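Local structure of putative secreted protein (Streptomyces coelicolor A3, 2QF9) at residues D6-G11 / E136-G141; P73-M78 / V128-G133. The protein is of unknown function but is probably secreted and belongs to the DUF305 family of helical proteins, grouped with the ferritin-like clan. One frame throughout, in Å; residues are numbered along the deposited sequence.

Contact 1. Residues D6-G11 / E136-G141; sequences DSADAG and ERCTVG
Asp9 meets the turn at Thr139 and Val140 with both of its carboxylate oxygens. OD1 of Asp9 accepts two backbone bonds: from Thr139 N at 2.8 Å, through its syn lone pair, and from Val140 N at 3.0 Å, nearly straight (171°) but arriving from 42° out of the carboxylate plane. The other oxygen, Asp9 OD2, takes the hydroxyl of Thr139, OG1, at 2.7 Å on its syn side, somewhat out of the carboxylate plane. Thr139 OG1 lies between the backbone N and the carbonyl carbon (chi1 71°), and the two side chains cross at about a right angle. Next to these bonds the Asp9 carboxylate packs on Cys138, whose CB lies 3.2 Å from Asp9 OD1, and whose sulfur is bridged to Cys134. Ala8, small enough for the close approach, sets its CB 3.5 Å from Arg137 O. Ser7 caps the helix start, its OG accepting from Ala10 N. A short acidic side chain thus suits the first turn of helix 8-31: it gathers two backbone N-H groups, of Thr139 and Val140, from the turn between helices 109-137 and 141-167, and these bonds would probably stabilise its negative charge against nearby Glu143.

Contact 2. Residues P73-M78 / V128-G133; sequences PPMTWM and VHMAKG
Met78 and Gly133 bring the backbones of the two segments together, with 6.5 Å between their CA atoms. Segment 73-78 makes a type II beta turn from Pro73 to Thr76: Pro74 suits the second place, while Met75 takes the third with a positive phi of 78°, unusual for a residue other than glycine. A short 3-10 turn, 76-78, follows, and the ends of Met75, Trp77 and Met78 all reach residues 128-133 of helix 109-137. Both methionines here, like Met130, are selenomethionine. The bent Met75 chain delivers CE to Met130 CG at 3.6 Å, the two side chains crossing at about a right angle, and the same methyl lies at the edge of the His129 ring. Met78 CE approaches His129 NE2 obliquely at 3.6 Å, and its SE sits 4.0 Å from Gly133 CA, where a side chain on the glycine would collide with it. Trp77 turns its indole edge to the helix: CH2 meets Met130 O at 3.5 Å and CZ3 meets Gly133 C at 3.7 Å, while Met78 CG lies over one face, toward the rim. Trp77 NE1 donates to Asp15 OD2 of helix 8-31. An alanine in place of Trp77 would probably open a gap beside Met130 O and Gly133 and leave Asp15 without the bond from NE1. Helix 8-31 also packs on Met130 through Met16 and His19, so the loop lies against helices 8-31 and 109-137, with helix 141-167 packed on Val128, Ala131 and Lys132.

In the fold
Contacts 1 and 2 lie with their centres about 10 Å apart, and both draw on helix 109-137. Segment 73-78 and its partner 128-133 both fall between the two segments of contact 1 in the sequence, and contact 1 joins the start of helix 8-31 to the turn leading into helix 141-167. Trp77 joins the two contacts: besides reaching segment 128-133, its CE3 lies 4.0 Å from Ala8 CB, and its backbone O 3.5 Å from Arg137 CD. Four long helices, 8-31, 37-63, 109-137 and 141-167, make up most of the chain, consistent with a ferritin-like bundle; contact 1 ties one end of it, and contact 2 packs a connecting loop on its flank.

Contact 1. Residues D6-G11 / E136-G141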
loop_
_atom_site.group_PDB
_atom_site.type_symbol
_atom_site.label_atom_id
_atom_site.label_comp_id
_atom_site.label_asym_id
_atom_site.label_seq_id
_atom_site.Cartn_x
_atom_site.Cartn_y
_atom_site.Cartn_z
ATOM N N ASP A 6 -5.084 23.511 9.255
ATOM C CA ASP A 6 -6.519 23.374 9.515
ATOM C C ASP A 6 -7.375 23.431 8.238
ATOM O O ASP A 6 -8.608 23.568 8.295
ATOM C CB ASP A 6 -6.987 24.394 10.573
ATOM C CG ASP A 6 -6.839 25.860 10.119
ATOM O OD1 ASP A 6 -6.126 26.149 9.120
ATOM O OD2 ASP A 6 -7.447 26.733 10.789
ATOM N N SER A 7 -6.718 23.315 7.088
ATOM C CA SER A 7 -7.419 23.386 5.819
ATOM C C SER A 7 -8.198 22.087 5.583
ATOM O O SER A 7 -7.950 21.059 6.238
ATOM C CB SER A 7 -6.443 23.637 4.669
ATOM O OG SER A 7 -5.608 22.508 4.462
ATOM N N ALA A 8 -9.153 22.160 4.667
ATOM C CA ALA A 8 -9.847 20.972 4.153
ATOM C C ALA A 8 -8.845 19.997 3.512
ATOM O O ALA A 8 -8.961 18.785 3.663
ATOM C CB ALA A 8 -10.888 21.398 3.122
ATOM N N ASP A 9 -7.883 20.538 2.762
ATOM C CA ASP A 9 -6.884 19.699 2.105
ATOM C C ASP A 9 -6.111 18.879 3.136
ATOM O O ASP A 9 -5.953 17.666 2.969
ATOM C CB ASP A 9 -5.951 20.560 1.266
ATOM C CG ASP A 9 -6.713 21.374 0.227
ATOM O OD1 ASP A 9 -7.233 20.773 -0.719
ATOM O OD2 ASP A 9 -6.793 22.610 0.376
ATOM N N ALA A 10 -5.662 19.526 4.209
ATOM C CA ALA A 10 -4.901 18.809 5.231
ATOM C C ALA A 10 -5.783 17.821 5.988
ATOM O O ALA A 10 -5.384 16.687 6.224
ATOM C CB ALA A 10 -4.216 19.775 6.202
ATOM N N GLY A 11 -6.969 18.271 6.391
ATOM C CA GLY A 11 -7.868 17.439 7.204
ATOM C C GLY A 11 -8.322 16.207 6.448
ATOM O O GLY A 11 -8.343 15.109 7.008
ATOM N N GLU A 136 -16.267 19.229 -2.328
ATOM C CA GLU A 136 -16.816 20.547 -1.981
ATOM C C GLU A 136 -15.787 21.543 -1.436
ATOM O O GLU A 136 -15.807 22.717 -1.821
ATOM C CB GLU A 136 -17.954 20.387 -0.976
ATOM C CG GLU A 136 -18.592 21.699 -0.506
ATOM C CD GLU A 136 -19.636 21.466 0.564
ATOM O OE1 GLU A 136 -20.370 20.456 0.464
ATOM O OE2 GLU A 136 -19.723 22.292 1.505
ATOM N N ARG A 137 -14.891 21.088 -0.551
ATOM C CA ARG A 137 -14.112 22.001 0.294
ATOM C C ARG A 137 -12.608 22.086 -0.031
ATOM O O ARG A 137 -11.970 23.114 0.235
ATOM C CB ARG A 137 -14.271 21.631 1.771
ATOM C CG ARG A 137 -15.683 21.767 2.342
ATOM C CD ARG A 137 -15.708 21.288 3.778
ATOM N NE ARG A 137 -17.018 21.469 4.405
ATOM C CZ ARG A 137 -17.353 22.524 5.150
ATOM N NH1 ARG A 137 -16.481 23.501 5.361
ATOM N NH2 ARG A 137 -18.571 22.609 5.681
ATOM N N CYS A 138 -12.031 20.999 -0.548
ATOM C CA CYS A 138 -10.614 20.999 -0.920
ATOM C C CYS A 138 -10.301 22.041 -1.995
ATOM O O CYS A 138 -11.161 22.377 -2.837
ATOM C CB CYS A 138 -10.173 19.619 -1.405
ATOM S SG CYS A 138 -10.103 18.393 -0.050
ATOM N N THR A 139 -9.061 22.522 -1.958
ATOM C CA THR A 139 -8.575 23.536 -2.902
ATOM C C THR A 139 -7.436 23.033 -3.811
ATOM O O THR A 139 -7.167 23.618 -4.867
ATOM C CB THR A 139 -8.130 24.834 -2.160
ATOM O OG1 THR A 139 -6.917 24.593 -1.437
ATOM C CG2 THR A 139 -9.195 25.316 -1.187
ATOM N N VAL A 140 -6.758 21.962 -3.397
ATOM C CA VAL A 140 -5.664 21.391 -4.174
ATOM C C VAL A 140 -6.212 20.471 -5.272
ATOM O O VAL A 140 -6.925 19.495 -4.992
ATOM C CB VAL A 140 -4.653 20.619 -3.266
ATOM C CG1 VAL A 140 -3.615 19.914 -4.109
ATOM C CG2 VAL A 140 -3.987 21.559 -2.263
ATOM N N GLY A 141 -5.883 20.801 -6.516
ATOM C CA GLY A 141 -6.485 20.157 -7.679
ATOM C C GLY A 141 -6.342 18.646 -7.677
ATOM O O GLY A 141 -7.325 17.929 -7.870
#

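Contact 2. Residues P73-M78 / V128-G133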
loop_
_atom_site.group_PDB
_atom_site.type_symbol
_atom_site.label_atom_id
_atom_site.label_comp_id
_atom_site.label_asym_id
_atom_site.label_seq_id
_atom_site.Cartn_x
_atom_site.Cartn_y
_atom_site.Cartn_z
ATOM N N PRO A 73 -10.357 16.893 16.464
ATOM C CA PRO A 73 -11.156 15.708 16.181
ATOM C C PRO A 73 -11.290 15.485 14.668
ATOM O O PRO A 73 -11.355 16.459 13.900
ATOM C CB PRO A 73 -12.521 16.054 16.785
ATOM C CG PRO A 73 -12.217 17.029 17.853
ATOM C CD PRO A 73 -11.060 17.831 17.358
ATOM N N PRO A 74 -11.298 14.211 14.233
ATOM C CA PRO A 74 -11.605 13.895 12.843
ATOM C C PRO A 74 -12.874 14.605 12.387
ATOM O O PRO A 74 -13.820 14.767 13.176
ATOM C CB PRO A 74 -11.827 12.378 12.871
ATOM C CG PRO A 74 -10.956 11.908 13.976
ATOM C CD PRO A 74 -11.005 13.000 15.024
HETATM N N MSE A 75 -12.859 15.046 11.130
HETATM C CA MSE A 75 -14.012 15.647 10.447
HETATM C C MSE A 75 -14.253 17.101 10.856
HETATM O O MSE A 75 -15.227 17.713 10.424
HETATM C CB MSE A 75 -15.276 14.795 10.653
HETATM C CG MSE A 75 -15.059 13.324 10.280
HETATM SE SE MSE A 75 -14.711 13.209 8.365
HETATM C CE MSE A 75 -16.590 13.283 7.834
ATOM N N THR A 76 -13.362 17.660 11.680
ATOM C CA THR A 76 -13.485 19.088 12.057
ATOM C C THR A 76 -13.501 19.968 10.802
ATOM O O THR A 76 -14.264 20.936 10.717
ATOM C CB THR A 76 -12.384 19.522 13.049
ATOM O OG1 THR A 76 -12.545 18.795 14.275
ATOM C CG2 THR A 76 -12.470 21.028 13.365
ATOM N N TRP A 77 -12.685 19.594 9.813
ATOM C CA TRP A 77 -12.569 20.311 8.536
ATOM C C TRP A 77 -13.875 20.305 7.724
ATOM O O TRP A 77 -14.052 21.121 6.811
ATOM C CB TRP A 77 -11.397 19.734 7.710
ATOM C CG TRP A 77 -11.630 18.292 7.305
ATOM C CD1 TRP A 77 -11.320 17.173 8.034
ATOM C CD2 TRP A 77 -12.262 17.823 6.097
ATOM N NE1 TRP A 77 -11.701 16.036 7.345
ATOM C CE2 TRP A 77 -12.284 16.406 6.158
ATOM C CE3 TRP A 77 -12.796 18.462 4.961
ATOM C CZ2 TRP A 77 -12.830 15.613 5.129
ATOM C CZ3 TRP A 77 -13.344 17.673 3.927
ATOM C CH2 TRP A 77 -13.342 16.257 4.022
HETATM N N MSE A 78 -14.770 19.373 8.046
HETATM C CA MSE A 78 -16.117 19.344 7.478
HETATM C C MSE A 78 -17.181 19.991 8.377
HETATM O O MSE A 78 -18.368 19.960 8.051
HETATM C CB MSE A 78 -16.525 17.908 7.150
HETATM C CG MSE A 78 -16.201 17.532 5.735
HETATM SE SE MSE A 78 -16.693 15.683 5.375
HETATM C CE MSE A 78 -18.532 15.933 4.826
ATOM N N VAL A 128 -17.379 7.668 0.892
ATOM C CA VAL A 128 -18.022 8.483 -0.147
ATOM C C VAL A 128 -18.465 9.833 0.455
ATOM O O VAL A 128 -18.228 10.894 -0.142
ATOM C CB VAL A 128 -19.215 7.730 -0.803
ATOM C CG1 VAL A 128 -20.129 8.683 -1.572
ATOM C CG2 VAL A 128 -18.710 6.615 -1.725
ATOM N N HIS A 129 -19.079 9.775 1.637
ATOM C CA HIS A 129 -19.476 10.970 2.375
ATOM C C HIS A 129 -18.290 11.930 2.594
ATOM O O HIS A 129 -18.378 13.125 2.313
ATOM C CB HIS A 129 -20.097 10.568 3.704
ATOM C CG HIS A 129 -20.506 11.727 4.548
ATOM N ND1 HIS A 129 -21.609 12.502 4.258
ATOM C CD2 HIS A 129 -19.957 12.256 5.664
ATOM C CE1 HIS A 129 -21.725 13.454 5.168
ATOM N NE2 HIS A 129 -20.735 13.327 6.033
HETATM N N MSE A 130 -17.176 11.381 3.068
HETATM C CA MSE A 130 -15.963 12.156 3.294
HETATM C C MSE A 130 -15.353 12.692 1.997
HETATM O O MSE A 130 -14.931 13.860 1.944
HETATM C CB MSE A 130 -14.934 11.305 4.039
HETATM C CG MSE A 130 -15.386 10.854 5.395
HETATM SE SE MSE A 130 -14.239 9.404 6.067
HETATM C CE MSE A 130 -12.523 10.344 6.189
ATOM N N ALA A 131 -15.302 11.854 0.961
ATOM C CA ALA A 131 -14.737 12.265 -0.333
ATOM C C ALA A 131 -15.565 13.412 -0.944
ATOM O O ALA A 131 -15.012 14.391 -1.488
ATOM C CB ALA A 131 -14.689 11.104 -1.277
ATOM N N LYS A 132 -16.887 13.287 -0.833
ATOM C CA LYS A 132 -17.803 14.345 -1.257
ATOM C C LYS A 132 -17.487 15.650 -0.542
ATOM O O LYS A 132 -17.551 16.728 -1.164
ATOM C CB LYS A 132 -19.265 13.931 -1.040
ATOM C CG LYS A 132 -19.799 12.993 -2.096
ATOM C CD LYS A 132 -21.253 12.621 -1.790
ATOM C CE LYS A 132 -21.856 11.727 -2.861
ATOM N NZ LYS A 132 -23.235 11.267 -2.432
ATOM N N GLY A 133 -17.134 15.557 0.745
ATOM C CA GLY A 133 -16.749 16.725 1.540
ATOM C C GLY A 133 -15.520 17.414 0.955
ATOM O O GLY A 133 -15.454 18.644 0.891
#